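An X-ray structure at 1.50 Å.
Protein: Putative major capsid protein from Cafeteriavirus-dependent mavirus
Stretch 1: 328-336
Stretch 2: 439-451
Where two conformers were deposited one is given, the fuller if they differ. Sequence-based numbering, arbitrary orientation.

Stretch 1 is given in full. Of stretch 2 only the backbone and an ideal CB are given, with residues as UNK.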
# COMPACT_ATOMS: atom_id res chain seq x y z
N MET C 328 -27.25 -23.52 18.66
CA MET C 328 -27.48 -22.93 17.35
C MET C 328 -28.28 -23.89 16.49
O MET C 328 -28.01 -25.07 16.49
CB MET C 328 -26.14 -22.61 16.69
CG MET C 328 -25.47 -21.43 17.38
SD MET C 328 -23.77 -21.11 16.84
CE MET C 328 -22.88 -22.18 17.92
N ASN C 329 -29.23 -23.36 15.72
CA ASN C 329 -30.07 -24.23 14.86
C ASN C 329 -29.46 -24.55 13.48
O ASN C 329 -30.02 -25.33 12.70
CB ASN C 329 -31.45 -23.59 14.65
CG ASN C 329 -32.21 -23.44 15.95
OD1 ASN C 329 -32.20 -24.33 16.80
ND2 ASN C 329 -32.91 -22.32 16.10
N ASN C 330 -28.31 -23.93 13.17
CA ASN C 330 -27.64 -24.07 11.89
C ASN C 330 -26.18 -23.64 12.12
O ASN C 330 -25.88 -23.10 13.19
CB ASN C 330 -28.35 -23.23 10.82
CG ASN C 330 -28.45 -21.78 11.21
OD1 ASN C 330 -27.44 -21.06 11.20
ND2 ASN C 330 -29.66 -21.33 11.58
N VAL C 331 -25.33 -23.86 11.14
CA VAL C 331 -23.88 -23.67 11.29
C VAL C 331 -23.45 -22.34 10.63
O VAL C 331 -23.53 -22.23 9.42
CB VAL C 331 -23.11 -24.86 10.69
CG1 VAL C 331 -21.61 -24.68 10.89
CG2 VAL C 331 -23.58 -26.18 11.30
N PRO C 332 -23.04 -21.34 11.45
CA PRO C 332 -22.56 -20.09 10.83
C PRO C 332 -21.29 -20.22 10.01
O PRO C 332 -20.50 -21.15 10.19
CB PRO C 332 -22.30 -19.17 12.02
CG PRO C 332 -23.16 -19.71 13.12
CD PRO C 332 -23.14 -21.19 12.91
N SER C 333 -21.09 -19.24 9.15
CA SER C 333 -19.90 -19.12 8.33
C SER C 333 -18.66 -18.77 9.13
O SER C 333 -17.55 -19.28 8.82
CB SER C 333 -20.13 -18.04 7.28
OG SER C 333 -18.96 -17.80 6.51
N MET C 334 -18.81 -17.92 10.13
CA MET C 334 -17.66 -17.47 10.89
C MET C 334 -18.08 -17.10 12.31
O MET C 334 -19.22 -16.73 12.55
CB MET C 334 -16.96 -16.28 10.21
CG MET C 334 -15.57 -15.94 10.77
SD MET C 334 -14.71 -14.58 9.92
CE MET C 334 -14.33 -15.31 8.35
N PHE C 335 -17.12 -17.19 13.22
CA PHE C 335 -17.24 -16.76 14.58
C PHE C 335 -16.18 -15.74 14.91
O PHE C 335 -15.11 -15.73 14.28
CB PHE C 335 -17.08 -17.96 15.54
CG PHE C 335 -18.15 -18.99 15.37
CD1 PHE C 335 -19.33 -18.84 16.08
CD2 PHE C 335 -18.00 -20.06 14.50
CE1 PHE C 335 -20.36 -19.76 15.94
CE2 PHE C 335 -19.04 -21.00 14.37
CZ PHE C 335 -20.20 -20.82 15.10
N ALA C 336 -16.46 -14.91 15.89
CA ALA C 336 -15.47 -13.94 16.40
C ALA C 336 -15.49 -13.99 17.92
O ALA C 336 -16.58 -13.93 18.54
CB ALA C 336 -15.74 -12.53 15.90
N UNK C 439 -20.40 -33.26 8.78
CA UNK C 439 -21.67 -32.56 8.53
C UNK C 439 -21.69 -31.12 9.04
O UNK C 439 -22.60 -30.38 8.68
CB UNK C 439 -22.82 -33.33 9.18
N UNK C 440 -20.75 -30.75 9.91
CA UNK C 440 -20.71 -29.40 10.45
C UNK C 440 -19.95 -28.52 9.46
O UNK C 440 -18.71 -28.42 9.49
CB UNK C 440 -20.06 -29.37 11.83
N UNK C 441 -20.71 -27.93 8.55
CA UNK C 441 -20.23 -27.11 7.44
C UNK C 441 -20.99 -25.79 7.45
O UNK C 441 -22.17 -25.76 7.78
CB UNK C 441 -20.40 -27.83 6.10
N UNK C 442 -20.33 -24.70 7.04
CA UNK C 442 -20.98 -23.41 6.93
C UNK C 442 -22.25 -23.53 6.09
O UNK C 442 -22.23 -24.13 5.01
CB UNK C 442 -20.03 -22.38 6.32
N UNK C 443 -23.34 -22.99 6.62
CA UNK C 443 -24.67 -22.97 5.97
C UNK C 443 -25.43 -24.29 6.07
O UNK C 443 -26.52 -24.43 5.49
CB UNK C 443 -24.51 -22.60 4.49
N UNK C 444 -24.93 -25.25 6.82
CA UNK C 444 -25.70 -26.48 7.04
C UNK C 444 -26.84 -26.20 7.99
O UNK C 444 -26.67 -25.55 9.02
CB UNK C 444 -24.81 -27.60 7.59
N UNK C 445 -28.02 -26.75 7.67
CA UNK C 445 -29.16 -26.66 8.58
C UNK C 445 -29.10 -27.75 9.67
O UNK C 445 -30.06 -28.48 9.91
CB UNK C 445 -30.47 -26.77 7.79
N UNK C 446 -27.97 -27.84 10.34
CA UNK C 446 -27.72 -28.85 11.35
C UNK C 446 -27.58 -28.10 12.66
O UNK C 446 -26.81 -27.13 12.74
CB UNK C 446 -26.48 -29.69 11.03
N UNK C 447 -28.30 -28.55 13.69
CA UNK C 447 -28.21 -27.94 15.01
C UNK C 447 -26.89 -28.34 15.67
O UNK C 447 -26.46 -29.50 15.57
CB UNK C 447 -29.40 -28.35 15.88
N UNK C 448 -26.23 -27.38 16.30
CA UNK C 448 -24.99 -27.61 17.04
C UNK C 448 -25.02 -26.92 18.38
O UNK C 448 -25.78 -25.96 18.60
CB UNK C 448 -23.78 -27.13 16.23
N UNK C 449 -24.19 -27.41 19.29
CA UNK C 449 -23.94 -26.73 20.56
C UNK C 449 -22.46 -26.40 20.66
O UNK C 449 -21.64 -27.25 20.35
CB UNK C 449 -24.39 -27.59 21.75
N UNK C 450 -22.14 -25.15 21.00
CA UNK C 450 -20.76 -24.70 21.13
C UNK C 450 -20.50 -24.10 22.52
O UNK C 450 -21.33 -23.41 23.07
CB UNK C 450 -20.44 -23.67 20.04
N UNK C 451 -19.29 -24.32 23.02
CA UNK C 451 -18.81 -23.66 24.21
C UNK C 451 -17.40 -23.16 23.89
O UNK C 451 -16.62 -23.84 23.23
CB UNK C 451 -18.83 -24.59 25.42

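Nothing of stretch 1 lies near the ideal CB of 439, so stretch 1 sets no preference; it is Asn439. At 440 the CB points sideways, 4.8 Å from Val331 CG2, which invites a modest apolar side chain. Val440 meets this, its CG1 lying 3.9 Å from Val331 CG1.

Position 441 points away and leaves the choice open, while its carbonyl works: the O of 441 lies 3.2 Å from Val331 CB. The residue is Met441, and its O accepts a hydrogen bond from the N of 444, closing a type II turn. At 442, the second place of that turn, phi/psi of -52/131 would suit proline or many others, but the ideal CB already sits 3.8 Å from Ser333 CA, favouring something small. Ala442 fits, its CB 3.9 Å from Ser333 CA.

Position 443 has phi/psi of 79/7, a left-handed conformation that glycine adopts easily and asparagine tolerates better than most residues. Asn443 is deposited; its N donates to Val331 O (2.9 Å), and its amide is hydrogen-bonded elsewhere in the structure. At 444 the CB lies 4.2 Å from Val331 CG2, so a small apolar group would suit. Ala444 supplies a methyl, while Ala444 O accepts from Val331 N at 3.0 Å; together with the bond from Asn443, this grips Val331 by both its N and its O.

The CB of 445 points away, and many polar residues would serve; Asn445 is found. At 446 a sideways CB 4.6 Å from Val331 CG2 favours an aliphatic stem, with freedom beyond it. Lys446 offers such a stem and its end leads away.

At 447 the CB is 3.6 Å from Met328 O, with Asn329 O nearby, so a small polar side chain such as serine or threonine is plausible. Ser447 OG hydrogen-bonds at 2.9 Å to water 1 O, which also lies 2.8 Å from Asn329 O, within reach to donate to it.

Position 448 pairs antiparallel with Met328: Met328 N donates to 448 O (2.8 Å) and 448 N to Met328 O (2.9 Å). Its CB shares a sheet face with Met328, near Val331 CG2, so a branched aliphatic residue is apt. Ile448 reaches both, CD1 to Met328 CE at 3.9 Å and CG2 to Val331 CG2 at 4.2 Å.

The CB of 449 points away, so many residues would serve; it is Asn449. At 450 the CB points toward stretch 1, 3.6 Å from Met328 CE, and Phe335 lies farther on, calling for a long apolar chain. Met450 extends with chi1 and chi2 both t and lays CE over one ring face, 3.6 Å from Phe335 CZ. Position 451 is out of reach, so stretch 1 sets no preference; it is Gln451.

Stretch 2, residues 439-451: NVMANANKSINMQ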
# COMPACT_ATOMS: atom_id res chain seq x y z
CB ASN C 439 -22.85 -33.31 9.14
CG ASN C 439 -23.07 -34.67 8.51
OD1 ASN C 439 -22.99 -34.83 7.30
ND2 ASN C 439 -23.31 -35.67 9.36
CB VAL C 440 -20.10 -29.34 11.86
CG1 VAL C 440 -20.11 -27.92 12.38
CG2 VAL C 440 -20.87 -30.23 12.81
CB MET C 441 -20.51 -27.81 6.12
CG MET C 441 -19.80 -29.15 5.95
SD MET C 441 -20.18 -29.99 4.42
CE MET C 441 -19.30 -28.97 3.25
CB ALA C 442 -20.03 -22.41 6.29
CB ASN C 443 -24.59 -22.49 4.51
CG ASN C 443 -24.10 -21.07 4.41
OD1 ASN C 443 -24.42 -20.27 5.27
ND2 ASN C 443 -23.27 -20.77 3.40
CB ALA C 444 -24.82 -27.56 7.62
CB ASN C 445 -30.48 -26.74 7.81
CG ASN C 445 -31.67 -26.39 8.67
OD1 ASN C 445 -31.53 -25.73 9.70
ND2 ASN C 445 -32.85 -26.84 8.26
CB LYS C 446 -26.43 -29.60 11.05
CG LYS C 446 -26.07 -30.61 12.12
CD LYS C 446 -24.74 -31.31 11.89
CE LYS C 446 -24.31 -32.02 13.16
NZ LYS C 446 -25.30 -33.06 13.59
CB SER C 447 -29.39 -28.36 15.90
OG SER C 447 -30.63 -27.94 15.33
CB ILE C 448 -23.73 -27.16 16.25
CG1 ILE C 448 -23.79 -25.65 15.91
CG2 ILE C 448 -23.56 -28.03 15.02
CD1 ILE C 448 -22.49 -25.11 15.34
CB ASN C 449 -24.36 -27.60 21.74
CG ASN C 449 -25.84 -27.96 21.70
OD1 ASN C 449 -26.69 -27.09 21.61
ND2 ASN C 449 -26.13 -29.25 21.77
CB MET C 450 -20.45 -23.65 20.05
CG MET C 450 -19.02 -23.11 20.08
SD MET C 450 -18.68 -21.78 18.89
CE MET C 450 -18.37 -22.77 17.47
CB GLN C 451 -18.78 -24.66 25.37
CG GLN C 451 -18.46 -24.08 26.73
CD GLN C 451 -18.87 -25.02 27.86
OE1 GLN C 451 -18.52 -26.19 27.85
NE2 GLN C 451 -19.62 -24.51 28.83
O HOH W 1 -31.68 -27.57 12.62
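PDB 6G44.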